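Local coordinates for scarecrow-like protein 3 (Arabidopsis thaliana, PDB 6KPB) that probably acts as a transcription factor in plant development and binds zinc finger proteins of the IDD family such as JKD/IDD10, at residues 63-67 with 104-108; 184-188 with 219-225; 250-254 with 341-347; 369-374 with 469-474. All coordinates share one frame; numbering follows the deposited sequence.

Overall arrangement
From the N terminus, the four contacts follow one another in series: each closes its loop before the next opens, and none nest or cross. Contact 1 joins helices 49-69 and 92-109 in the helical N-terminal part. Contact 2 closes the short excursion through strand 196-203 by pairing helices 178-189 and 206-223. Contact 3, its centre about 21 Å from that of contact 2, pairs strands 251-257 and 345-351 across an excursion that includes unmodelled residues 267-326. Contact 4 brings the C-terminal hairpin onto helix 360-381, which follows strand 345-351 in the chain. Strands 345-351 and 472-482 are neighbours, so contacts 3 and 4 reach the same central sheet.

Contact 1: 63-67 with 104-108; sequences CANHV and LANRI
Val-67 on helix 49-69 sets its forked side chain against Ile-108 on helix 92-109, where the two segments run almost parallel, 9° apart. Followed outward, the valine shows how one small side chain can serve three neighbours. Its CB already lies 4.0 Å from Ile-108 CG2. The same methyl then fits against both branches of the fork, reaching Val-67 CG2 at 3.5 Å. CG1, held anti to the backbone N (chi1 176°), also passes Arg-107, approaching its CD to 4.1 Å and lying near the plane of the guanidinium at its edge. CG2 completes the set, with Leu-104 CD2 a looser 4.5 Å away. CG2 of Ile-108 faces the valine because its CG1 sits between the backbone N and the carbonyl carbon (chi1 72°).

One turn earlier Leu-104 does the reaching. Its CD1 rests 3.8 Å from Cys-63 SG, while CD2 lies nearer the methyl of Ala-64. Leu-79 of helix 72-85 touches both Cys-63 and Ile-108, and Ile-108 also packs on Leu-115 of the second subunit, so the contact continues into the dimer. The polar end of Arg-107 is engaged apart from the valine, through NH1, hydrogen-bonded to Ile-405 O. Both segments belong to the predicted leucine repeat I. The chemistry between the segments is almost wholly apolar: thiol, methyl and methylene groups meet without directional bonds, which suggests that shape and exclusion of water, more than polar pairing, set the fit here.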
loop_
_atom_site.group_PDB
_atom_site.type_symbol
_atom_site.label_atom_id
_atom_site.label_comp_id
_atom_site.label_asym_id
_atom_site.label_seq_id
_atom_site.Cartn_x
_atom_site.Cartn_y
_atom_site.Cartn_z
ATOM N N CYS A 63 -6.701 -23.357 14.229
ATOM C CA CYS A 63 -6.896 -21.926 14.442
ATOM C C CYS A 63 -8.332 -21.515 14.154
ATOM O O CYS A 63 -8.937 -20.766 14.929
ATOM C CB CYS A 63 -5.928 -21.131 13.566
ATOM S SG CYS A 63 -6.191 -19.345 13.600
ATOM N N ALA A 64 -8.902 -22.017 13.055
ATOM C CA ALA A 64 -10.276 -21.666 12.704
ATOM C C ALA A 64 -11.251 -22.076 13.798
ATOM O O ALA A 64 -12.223 -21.363 14.072
ATOM C CB ALA A 64 -10.660 -22.314 11.376
ATOM N N ASN A 65 -11.014 -23.227 14.433
ATOM C CA ASN A 65 -11.845 -23.625 15.564
ATOM C C ASN A 65 -11.697 -22.647 16.721
ATOM O O ASN A 65 -12.692 -22.247 17.340
ATOM C CB ASN A 65 -11.493 -25.045 16.006
ATOM C CG ASN A 65 -12.299 -26.100 15.273
ATOM O OD1 ASN A 65 -13.448 -25.867 14.897
ATOM N ND2 ASN A 65 -11.702 -27.268 15.073
ATOM N N HIS A 66 -10.461 -22.241 17.025
ATOM C CA HIS A 66 -10.248 -21.230 18.055
ATOM C C HIS A 66 -10.886 -19.902 17.670
ATOM O O HIS A 66 -11.360 -19.165 18.542
ATOM C CB HIS A 66 -8.753 -21.050 18.313
ATOM C CG HIS A 66 -8.105 -22.242 18.947
ATOM N ND1 HIS A 66 -6.739 -22.427 18.965
ATOM C CD2 HIS A 66 -8.637 -23.308 19.591
ATOM C CE1 HIS A 66 -6.458 -23.556 19.590
ATOM N NE2 HIS A 66 -7.592 -24.110 19.979
ATOM N N VAL A 67 -10.904 -19.578 16.374
ATOM C CA VAL A 67 -11.616 -18.389 15.914
ATOM C C VAL A 67 -13.099 -18.508 16.237
ATOM O O VAL A 67 -13.707 -17.588 16.799
ATOM C CB VAL A 67 -11.390 -18.174 14.405
ATOM C CG1 VAL A 67 -12.207 -16.988 13.907
ATOM C CG2 VAL A 67 -9.913 -17.979 14.101
ATOM N N LEU A 104 -7.461 -15.489 8.188
ATOM C CA LEU A 104 -7.953 -15.825 9.521
ATOM C C LEU A 104 -7.632 -14.724 10.521
ATOM O O LEU A 104 -8.474 -14.363 11.351
ATOM C CB LEU A 104 -7.359 -17.154 9.984
ATOM C CG LEU A 104 -7.943 -18.430 9.378
ATOM C CD1 LEU A 104 -7.211 -19.658 9.901
ATOM C CD2 LEU A 104 -9.428 -18.519 9.682
ATOM N N ALA A 105 -6.415 -14.180 10.458
ATOM C CA ALA A 105 -6.047 -13.100 11.365
ATOM C C ALA A 105 -6.881 -11.852 11.110
ATOM O O ALA A 105 -7.177 -11.102 12.047
ATOM C CB ALA A 105 -4.558 -12.789 11.232
ATOM N N ASN A 106 -7.275 -11.617 9.857
ATOM C CA ASN A 106 -8.143 -10.483 9.563
ATOM C C ASN A 106 -9.532 -10.685 10.156
ATOM O O ASN A 106 -10.158 -9.726 10.624
ATOM C CB ASN A 106 -8.230 -10.265 8.053
ATOM C CG ASN A 106 -7.779 -8.877 7.634
ATOM O OD1 ASN A 106 -6.585 -8.618 7.482
ATOM N ND2 ASN A 106 -8.737 -7.977 7.442
ATOM N N ARG A 107 -10.028 -11.924 10.151
ATOM C CA ARG A 107 -11.367 -12.188 10.670
ATOM C C ARG A 107 -11.442 -11.930 12.170
ATOM O O ARG A 107 -12.363 -11.259 12.648
ATOM C CB ARG A 107 -11.785 -13.623 10.352
ATOM C CG ARG A 107 -13.203 -13.949 10.789
ATOM C CD ARG A 107 -13.585 -15.378 10.454
ATOM N NE ARG A 107 -14.990 -15.634 10.757
ATOM C CZ ARG A 107 -15.988 -15.409 9.909
ATOM N NH1 ARG A 107 -15.738 -14.924 8.700
ATOM N NH2 ARG A 107 -17.237 -15.667 10.270
ATOM N N ILE A 108 -10.482 -12.461 12.933
ATOM C CA ILE A 108 -10.481 -12.226 14.371
ATOM C C ILE A 108 -10.188 -10.773 14.696
ATOM O O ILE A 108 -10.555 -10.296 15.776
ATOM C CB ILE A 108 -9.472 -13.140 15.088
ATOM C CG1 ILE A 108 -8.044 -12.698 14.791
ATOM C CG2 ILE A 108 -9.661 -14.565 14.655
ATOM C CD1 ILE A 108 -7.026 -13.762 15.099
#

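Contact 2: 184-188 with 219-225; sequences LQAFN and EAEKLDI
Leu-223 sets CD1 against Leu-184 and the backbone of Gln-185, and CD2 against the amide of Gln-185. With CG beside the backbone N (chi1 -80°), its CD1 comes to 3.9 Å from Leu-184 CB. The Gln-185 chain folds at chi2 (65°) and brings OE1 to 3.7 Å from Leu-223 CD2. Leu-184 turns CD2 to Ile-225, 3.8 Å from its CD1, and to the methyl of Ala-220. Asn-188 slides past Ile-225 in the opposite direction, its CB 3.7 Å from Ile-225 CD1. Its ND2 is modelled so near Leu-223 O that the length of the hydrogen bond between them is doubtful. Asp-224, with positive phi, turns the chain so that Ile-225 N bonds to Ala-220 O. Putting an alanine at Leu-223 would probably open a gap beside Leu-184 CB and strip the apolar cover from the Gln-185 amide. Leu-197 of strand 196-203 touches Leu-184 from the sheet side. Two near-parallel helices, 20° apart, joined through one strand of a parallel sheet, are characteristic of successive beta-alpha-beta crossovers in a Rossmann-like fold.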
loop_
_atom_site.group_PDB
_atom_site.type_symbol
_atom_site.label_atom_id
_atom_site.label_comp_id
_atom_site.label_asym_id
_atom_site.label_seq_id
_atom_site.Cartn_x
_atom_site.Cartn_y
_atom_site.Cartn_z
ATOM N N LEU A 184 -15.121 -9.345 -33.153
ATOM C CA LEU A 184 -15.151 -8.380 -34.247
ATOM C C LEU A 184 -14.695 -9.020 -35.553
ATOM O O LEU A 184 -15.372 -8.912 -36.582
ATOM C CB LEU A 184 -14.275 -7.174 -33.905
ATOM C CG LEU A 184 -14.954 -5.983 -33.229
ATOM C CD1 LEU A 184 -13.917 -5.006 -32.702
ATOM C CD2 LEU A 184 -15.881 -5.291 -34.211
ATOM N N GLN A 185 -13.546 -9.699 -35.526
ATOM C CA GLN A 185 -13.042 -10.357 -36.727
ATOM C C GLN A 185 -13.992 -11.452 -37.198
ATOM O O GLN A 185 -14.206 -11.623 -38.404
ATOM C CB GLN A 185 -11.650 -10.935 -36.466
ATOM C CG GLN A 185 -11.122 -11.829 -37.580
ATOM C CD GLN A 185 -10.889 -11.077 -38.877
ATOM O OE1 GLN A 185 -9.860 -10.422 -39.052
ATOM N NE2 GLN A 185 -11.846 -11.168 -39.794
ATOM N N ALA A 186 -14.573 -12.202 -36.259
ATOM C CA ALA A 186 -15.466 -13.294 -36.630
ATOM C C ALA A 186 -16.744 -12.770 -37.271
ATOM O O ALA A 186 -17.226 -13.335 -38.260
ATOM C CB ALA A 186 -15.783 -14.145 -35.403
ATOM N N PHE A 187 -17.309 -11.692 -36.718
ATOM C CA PHE A 187 -18.460 -11.052 -37.347
ATOM C C PHE A 187 -18.123 -10.580 -38.754
ATOM O O PHE A 187 -18.947 -10.692 -39.670
ATOM C CB PHE A 187 -18.940 -9.876 -36.495
ATOM C CG PHE A 187 -20.057 -10.220 -35.549
ATOM C CD1 PHE A 187 -21.077 -11.072 -35.939
ATOM C CD2 PHE A 187 -20.088 -9.685 -34.272
ATOM C CE1 PHE A 187 -22.106 -11.386 -35.070
ATOM C CE2 PHE A 187 -21.115 -9.995 -33.399
ATOM C CZ PHE A 187 -22.124 -10.847 -33.799
ATOM N N ASN A 188 -16.912 -10.054 -38.947
ATOM C CA ASN A 188 -16.522 -9.565 -40.264
ATOM C C ASN A 188 -16.335 -10.707 -41.254
ATOM O O ASN A 188 -16.557 -10.525 -42.457
ATOM C CB ASN A 188 -15.240 -8.741 -40.157
ATOM C CG ASN A 188 -15.105 -7.725 -41.273
ATOM O OD1 ASN A 188 -15.654 -7.899 -42.360
ATOM N ND2 ASN A 188 -14.375 -6.651 -41.005
ATOM N N GLU A 219 -9.643 -1.372 -33.912
ATOM C CA GLU A 219 -9.761 -2.601 -34.690
ATOM C C GLU A 219 -10.963 -2.550 -35.624
ATOM O O GLU A 219 -10.875 -2.975 -36.782
ATOM C CB GLU A 219 -9.855 -3.807 -33.757
ATOM C CG GLU A 219 -9.811 -5.155 -34.468
ATOM C CD GLU A 219 -8.460 -5.449 -35.101
ATOM O OE1 GLU A 219 -7.461 -4.805 -34.716
ATOM O OE2 GLU A 219 -8.397 -6.330 -35.986
ATOM N N ALA A 220 -12.093 -2.027 -35.140
ATOM C CA ALA A 220 -13.284 -1.936 -35.978
ATOM C C ALA A 220 -13.059 -1.002 -37.161
ATOM O O ALA A 220 -13.563 -1.252 -38.262
ATOM C CB ALA A 220 -14.477 -1.473 -35.146
ATOM N N GLU A 221 -12.304 0.081 -36.952
ATOM C CA GLU A 221 -11.967 0.970 -38.059
ATOM C C GLU A 221 -11.085 0.264 -39.083
ATOM O O GLU A 221 -11.216 0.500 -40.290
ATOM C CB GLU A 221 -11.279 2.230 -37.532
ATOM N N LYS A 222 -10.181 -0.603 -38.620
ATOM C CA LYS A 222 -9.377 -1.392 -39.550
ATOM C C LYS A 222 -10.218 -2.463 -40.231
ATOM O O LYS A 222 -10.029 -2.748 -41.418
ATOM C CB LYS A 222 -8.196 -2.028 -38.817
ATOM C CG LYS A 222 -7.141 -1.045 -38.341
ATOM C CD LYS A 222 -6.104 -1.737 -37.470
ATOM C CE LYS A 222 -5.093 -0.747 -36.914
ATOM N NZ LYS A 222 -4.280 -1.346 -35.820
ATOM N N LEU A 223 -11.149 -3.068 -39.495
ATOM C CA LEU A 223 -12.001 -4.120 -40.033
ATOM C C LEU A 223 -13.166 -3.587 -40.854
ATOM O O LEU A 223 -13.921 -4.392 -41.413
ATOM C CB LEU A 223 -12.529 -4.995 -38.894
ATOM C CG LEU A 223 -11.559 -6.053 -38.368
ATOM C CD1 LEU A 223 -12.147 -6.777 -37.170
ATOM C CD2 LEU A 223 -11.218 -7.036 -39.473
ATOM N N ASP A 224 -13.327 -2.267 -40.942
ATOM C CA ASP A 224 -14.407 -1.644 -41.706
ATOM C C ASP A 224 -15.768 -2.175 -41.257
ATOM O O ASP A 224 -16.616 -2.565 -42.063
ATOM C CB ASP A 224 -14.195 -1.842 -43.211
ATOM C CG ASP A 224 -15.024 -0.886 -44.050
ATOM O OD1 ASP A 224 -14.873 0.342 -43.874
ATOM O OD2 ASP A 224 -15.835 -1.361 -44.874
ATOM N N ILE A 225 -15.967 -2.195 -39.947
ATOM C CA ILE A 225 -17.206 -2.653 -39.323
ATOM C C ILE A 225 -17.908 -1.442 -38.722
ATOM O O ILE A 225 -17.285 -0.701 -37.952
ATOM C CB ILE A 225 -16.946 -3.716 -38.237
ATOM C CG1 ILE A 225 -16.725 -5.095 -38.868
ATOM C CG2 ILE A 225 -18.087 -3.756 -37.233
ATOM C CD1 ILE A 225 -16.629 -6.224 -37.860
#

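Contact 3: 250-254 with 341-347; sequences EALAV and LSPKVMV
Leu-252 holds its CG anti to the backbone N (chi1 -169°) and bends at chi2, a combination that swings CD2 to 3.9 Å from Leu-341 CB. In Val-254 the CG1 branch takes the anti place, leaving CG2 beside the backbone N, where it meets Pro-343 CB at 4.1 Å. Val-345 brings its CG1 methyl to 3.8 Å from Ala-253 CB.

Such local fits accompany a parallel pairing, firm at Val-254 and Met-346. Val-254 N donates to Val-345 O at 3.0 Å, with the donor in the carbonyl plane, and Val-254 O in turn accepts Val-347 N at 2.9 Å, nearly along the C=O axis. Strands 251-257 and 345-351 are thus neighbours in the central sheet of the Rossmann-like fold. On the other edge of 251-257, Ala-253 bonds to His-168 and Ile-170 of the predicted VHIID motif, whereas Met-346 bonds onward to Trp-480.

Ahead of this bridge, Lys-344 N reaches Leu-252 O at 2.7 Å, tilted 24° from the carbonyl plane. The lysine chain then extends away, and its NZ forms a salt bridge with Glu-164. Ala-253 and Val-345 turn to the face covered by helix 145-160, touching Ile-157 and Ala-160 respectively. Val-254 and Met-346 turn to the opposite face, where the methionine CG lies 4.2 Å from Val-254 CB.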
loop_
_atom_site.group_PDB
_atom_site.type_symbol
_atom_site.label_atom_id
_atom_site.label_comp_id
_atom_site.label_asym_id
_atom_site.label_seq_id
_atom_site.Cartn_x
_atom_site.Cartn_y
_atom_site.Cartn_z
ATOM N N GLU A 250 -33.078 -4.328 -32.024
ATOM C CA GLU A 250 -31.715 -4.829 -32.117
ATOM C C GLU A 250 -31.566 -6.083 -31.267
ATOM O O GLU A 250 -32.064 -6.146 -30.138
ATOM C CB GLU A 250 -30.700 -3.769 -31.673
ATOM C CG GLU A 250 -30.920 -3.227 -30.271
ATOM C CD GLU A 250 -29.836 -2.255 -29.849
ATOM O OE1 GLU A 250 -29.670 -2.040 -28.630
ATOM O OE2 GLU A 250 -29.148 -1.708 -30.737
ATOM N N ALA A 251 -30.888 -7.083 -31.823
ATOM C CA ALA A 251 -30.658 -8.324 -31.102
ATOM C C ALA A 251 -29.637 -8.104 -29.994
ATOM O O ALA A 251 -28.638 -7.401 -30.177
ATOM C CB ALA A 251 -30.184 -9.412 -32.062
ATOM N N LEU A 252 -29.890 -8.712 -28.840
ATOM C CA LEU A 252 -29.149 -8.428 -27.621
ATOM C C LEU A 252 -28.494 -9.693 -27.083
ATOM O O LEU A 252 -29.079 -10.779 -27.130
ATOM C CB LEU A 252 -30.070 -7.825 -26.555
ATOM C CG LEU A 252 -29.404 -7.222 -25.318
ATOM C CD1 LEU A 252 -28.575 -6.010 -25.704
ATOM C CD2 LEU A 252 -30.446 -6.854 -24.274
ATOM N N ALA A 253 -27.277 -9.537 -26.566
ATOM C CA ALA A 253 -26.560 -10.607 -25.890
ATOM C C ALA A 253 -25.918 -10.043 -24.633
ATOM O O ALA A 253 -25.413 -8.916 -24.639
ATOM C CB ALA A 253 -25.495 -11.236 -26.798
ATOM N N VAL A 254 -25.951 -10.822 -23.554
ATOM C CA VAL A 254 -25.424 -10.409 -22.259
ATOM C C VAL A 254 -24.317 -11.376 -21.860
ATOM O O VAL A 254 -24.509 -12.597 -21.902
ATOM C CB VAL A 254 -26.527 -10.363 -21.185
ATOM C CG1 VAL A 254 -25.929 -10.086 -19.816
ATOM C CG2 VAL A 254 -27.564 -9.307 -21.534
ATOM N N LEU A 341 -35.039 -7.462 -20.408
ATOM C CA LEU A 341 -34.376 -6.892 -21.574
ATOM C C LEU A 341 -34.504 -7.772 -22.813
ATOM O O LEU A 341 -34.104 -7.342 -23.898
ATOM C CB LEU A 341 -32.899 -6.639 -21.270
ATOM C CG LEU A 341 -32.603 -5.589 -20.197
ATOM C CD1 LEU A 341 -31.138 -5.176 -20.238
ATOM C CD2 LEU A 341 -33.513 -4.379 -20.359
ATOM N N SER A 342 -35.055 -8.976 -22.667
ATOM C CA SER A 342 -35.211 -9.937 -23.751
ATOM C C SER A 342 -33.910 -10.186 -24.524
ATOM O O SER A 342 -33.860 -9.983 -25.739
ATOM C CB SER A 342 -36.308 -9.487 -24.709
ATOM O OG SER A 342 -35.888 -8.367 -25.460
ATOM N N PRO A 343 -32.845 -10.633 -23.857
ATOM C CA PRO A 343 -31.630 -10.968 -24.605
ATOM C C PRO A 343 -31.831 -12.238 -25.414
ATOM O O PRO A 343 -32.542 -13.157 -24.999
ATOM C CB PRO A 343 -30.579 -11.161 -23.508
ATOM C CG PRO A 343 -31.360 -11.609 -22.332
ATOM C CD PRO A 343 -32.659 -10.848 -22.412
ATOM N N LYS A 344 -31.199 -12.280 -26.587
ATOM C CA LYS A 344 -31.267 -13.487 -27.401
ATOM C C LYS A 344 -30.403 -14.596 -26.817
ATOM O O LYS A 344 -30.692 -15.779 -27.025
ATOM C CB LYS A 344 -30.851 -13.179 -28.839
ATOM C CG LYS A 344 -31.823 -13.710 -29.877
ATOM C CD LYS A 344 -31.378 -13.363 -31.283
ATOM C CE LYS A 344 -32.177 -14.145 -32.307
ATOM N NZ LYS A 344 -31.791 -13.793 -33.697
ATOM N N VAL A 345 -29.353 -14.236 -26.084
ATOM C CA VAL A 345 -28.537 -15.210 -25.370
ATOM C C VAL A 345 -27.866 -14.508 -24.197
ATOM O O VAL A 345 -27.466 -13.344 -24.296
ATOM C CB VAL A 345 -27.498 -15.882 -26.300
ATOM C CG1 VAL A 345 -26.422 -14.892 -26.738
ATOM C CG2 VAL A 345 -26.871 -17.092 -25.618
ATOM N N MET A 346 -27.774 -15.213 -23.073
ATOM C CA MET A 346 -26.969 -14.786 -21.940
ATOM C C MET A 346 -25.920 -15.850 -21.669
ATOM O O MET A 346 -26.254 -17.031 -21.524
ATOM C CB MET A 346 -27.818 -14.553 -20.688
ATOM C CG MET A 346 -26.993 -14.180 -19.463
ATOM S SD MET A 346 -27.989 -13.786 -18.014
ATOM C CE MET A 346 -28.706 -15.385 -17.642
ATOM N N VAL A 347 -24.660 -15.438 -21.608
ATOM C CA VAL A 347 -23.550 -16.348 -21.362
ATOM C C VAL A 347 -22.978 -16.041 -19.985
ATOM O O VAL A 347 -22.695 -14.880 -19.663
ATOM C CB VAL A 347 -22.481 -16.246 -22.464
ATOM C CG1 VAL A 347 -23.043 -16.765 -23.780
ATOM C CG2 VAL A 347 -22.010 -14.816 -22.635
#

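Contact 4: 369-374 with 469-474; sequences YTYAAL and WQDRPL
Arg-472 reaches from the end of a beta hairpin to Tyr-369 and Thr-370 on helix 360-381. The hairpin is closed by a type II' turn from Trp-469 to Arg-472, paired through backbone bonds in both directions, and its second strand crosses the helix at nearly a right angle (87°).

The polar part centres on the arginine. Its NH2 donates to Thr-370 OG1 at 3.1 Å with an N-H...O angle of 158°, the hydroxyl lying close to the guanidinium plane. The same NH2 forms a salt bridge with Glu-366, while Thr-370 OG1 is also bonded to His-355 and Ser-353. With a leucine in place of Arg-472, Glu-366 would probably be left without this positive charge and Thr-370 without one of its donors.

Packing against the guanidinium adds a second grip. Tyr-369 CB, rather than the ring, lies over one face of that group toward its rim, 3.4 Å from Arg-472 NH1. Tyr-369 also packs on the bound peptide.

The remaining contacts are apolar. Arg-472 CG, anti to the backbone N (chi1 -176°), runs past the methyl of Ala-373 at 3.9 Å. Leu-374 and Leu-474 slide by each other in opposite directions, and Leu-374 CD2 lies 3.8 Å from Leu-474 CD1. Ala-373 CB is 3.8 Å from CD1 of the Trp-469 indole, while Gln-470 CG sits over one face of that ring, offset toward its rim.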
loop_
_atom_site.group_PDB
_atom_site.type_symbol
_atom_site.label_atom_id
_atom_site.label_comp_id
_atom_site.label_asym_id
_atom_site.label_seq_id
_atom_site.Cartn_x
_atom_site.Cartn_y
_atom_site.Cartn_z
ATOM N N TYR A 369 -9.326 -26.769 -0.758
ATOM C CA TYR A 369 -9.161 -27.698 -1.872
ATOM C C TYR A 369 -9.139 -26.969 -3.208
ATOM O O TYR A 369 -8.346 -27.312 -4.094
ATOM C CB TYR A 369 -10.270 -28.748 -1.851
ATOM C CG TYR A 369 -10.035 -29.869 -0.865
ATOM C CD1 TYR A 369 -9.337 -31.010 -1.238
ATOM C CD2 TYR A 369 -10.508 -29.788 0.436
ATOM C CE1 TYR A 369 -9.119 -32.040 -0.342
ATOM C CE2 TYR A 369 -10.295 -30.810 1.340
ATOM C CZ TYR A 369 -9.599 -31.934 0.947
ATOM O OH TYR A 369 -9.386 -32.954 1.845
ATOM N N THR A 370 -10.001 -25.963 -3.376
ATOM C CA THR A 370 -10.069 -25.251 -4.648
ATOM C C THR A 370 -8.768 -24.515 -4.936
ATOM O O THR A 370 -8.178 -24.670 -6.013
ATOM C CB THR A 370 -11.247 -24.273 -4.645
ATOM O OG1 THR A 370 -12.474 -24.992 -4.469
ATOM C CG2 THR A 370 -11.301 -23.502 -5.958
ATOM N N TYR A 371 -8.297 -23.713 -3.982
ATOM C CA TYR A 371 -7.108 -22.906 -4.220
ATOM C C TYR A 371 -5.821 -23.712 -4.126
ATOM O O TYR A 371 -4.794 -23.267 -4.648
ATOM C CB TYR A 371 -7.081 -21.722 -3.254
ATOM C CG TYR A 371 -8.151 -20.707 -3.575
ATOM C CD1 TYR A 371 -7.944 -19.735 -4.546
ATOM C CD2 TYR A 371 -9.383 -20.741 -2.937
ATOM C CE1 TYR A 371 -8.926 -18.814 -4.857
ATOM C CE2 TYR A 371 -10.371 -19.824 -3.240
ATOM C CZ TYR A 371 -10.137 -18.864 -4.202
ATOM O OH TYR A 371 -11.120 -17.949 -4.507
ATOM N N ALA A 372 -5.847 -24.884 -3.486
ATOM C CA ALA A 372 -4.704 -25.785 -3.587
ATOM C C ALA A 372 -4.498 -26.227 -5.027
ATOM O O ALA A 372 -3.359 -26.357 -5.490
ATOM C CB ALA A 372 -4.896 -26.999 -2.677
ATOM N N ALA A 373 -5.594 -26.454 -5.753
ATOM C CA ALA A 373 -5.494 -26.792 -7.167
ATOM C C ALA A 373 -4.993 -25.605 -7.981
ATOM O O ALA A 373 -4.091 -25.748 -8.814
ATOM C CB ALA A 373 -6.851 -27.272 -7.686
ATOM N N LEU A 374 -5.566 -24.420 -7.748
ATOM C CA LEU A 374 -5.143 -23.233 -8.489
ATOM C C LEU A 374 -3.683 -22.897 -8.211
ATOM O O LEU A 374 -2.923 -22.588 -9.135
ATOM C CB LEU A 374 -6.046 -22.051 -8.144
ATOM C CG LEU A 374 -7.434 -22.075 -8.785
ATOM C CD1 LEU A 374 -8.356 -21.075 -8.111
ATOM C CD2 LEU A 374 -7.328 -21.790 -10.277
ATOM N N TRP A 469 -8.860 -28.371 -13.372
ATOM C CA TRP A 469 -7.437 -28.656 -13.239
ATOM C C TRP A 469 -7.309 -30.037 -12.616
ATOM O O TRP A 469 -7.817 -30.267 -11.513
ATOM C CB TRP A 469 -6.724 -27.610 -12.383
ATOM C CG TRP A 469 -5.342 -28.027 -11.982
ATOM C CD1 TRP A 469 -4.946 -28.475 -10.755
ATOM C CD2 TRP A 469 -4.177 -28.055 -12.815
ATOM N NE1 TRP A 469 -3.603 -28.770 -10.770
ATOM C CE2 TRP A 469 -3.108 -28.520 -12.023
ATOM C CE3 TRP A 469 -3.931 -27.722 -14.151
ATOM C CZ2 TRP A 469 -1.816 -28.666 -12.523
ATOM C CZ3 TRP A 469 -2.648 -27.868 -14.645
ATOM C CH2 TRP A 469 -1.607 -28.335 -13.834
ATOM N N GLN A 470 -6.638 -30.946 -13.324
ATOM C CA GLN A 470 -6.646 -32.360 -12.972
ATOM C C GLN A 470 -8.088 -32.840 -12.869
ATOM O O GLN A 470 -8.813 -32.853 -13.869
ATOM C CB GLN A 470 -5.886 -32.609 -11.665
ATOM C CG GLN A 470 -4.484 -32.005 -11.619
ATOM C CD GLN A 470 -3.492 -32.722 -12.521
ATOM O OE1 GLN A 470 -3.604 -32.684 -13.746
ATOM N NE2 GLN A 470 -2.509 -33.378 -11.912
ATOM N N ASP A 471 -8.523 -33.216 -11.669
ATOM C CA ASP A 471 -9.901 -33.626 -11.435
ATOM C C ASP A 471 -10.721 -32.570 -10.707
ATOM O O ASP A 471 -11.910 -32.792 -10.462
ATOM C CB ASP A 471 -9.938 -34.936 -10.639
ATOM C CG ASP A 471 -9.556 -36.142 -11.478
ATOM O OD1 ASP A 471 -9.279 -35.969 -12.684
ATOM O OD2 ASP A 471 -9.536 -37.263 -10.928
ATOM N N ARG A 472 -10.124 -31.432 -10.364
ATOM C CA ARG A 472 -10.797 -30.432 -9.544
ATOM C C ARG A 472 -11.526 -29.432 -10.430
ATOM O O ARG A 472 -10.883 -28.775 -11.261
ATOM C CB ARG A 472 -9.796 -29.705 -8.664
ATOM C CG ARG A 472 -10.426 -28.717 -7.699
ATOM C CD ARG A 472 -11.151 -29.435 -6.575
ATOM N NE ARG A 472 -11.865 -28.506 -5.704
ATOM C CZ ARG A 472 -12.441 -28.852 -4.558
ATOM N NH1 ARG A 472 -12.383 -30.107 -4.136
ATOM N NH2 ARG A 472 -13.071 -27.940 -3.830
ATOM N N PRO A 473 -12.843 -29.280 -10.294
ATOM C CA PRO A 473 -13.545 -28.242 -11.058
ATOM C C PRO A 473 -13.143 -26.851 -10.597
ATOM O O PRO A 473 -12.915 -26.610 -9.409
ATOM C CB PRO A 473 -15.025 -28.520 -10.763
ATOM C CG PRO A 473 -15.066 -29.930 -10.260
ATOM C CD PRO A 473 -13.771 -30.136 -9.540
ATOM N N LEU A 474 -13.061 -25.928 -11.554
ATOM C CA LEU A 474 -12.656 -24.555 -11.278
ATOM C C LEU A 474 -13.681 -23.535 -11.743
ATOM O O LEU A 474 -14.096 -22.679 -10.952
ATOM C CB LEU A 474 -11.296 -24.266 -11.935
ATOM C CG LEU A 474 -10.102 -25.078 -11.434
ATOM C CD1 LEU A 474 -8.843 -24.687 -12.189
ATOM C CD2 LEU A 474 -9.914 -24.896 -9.933
#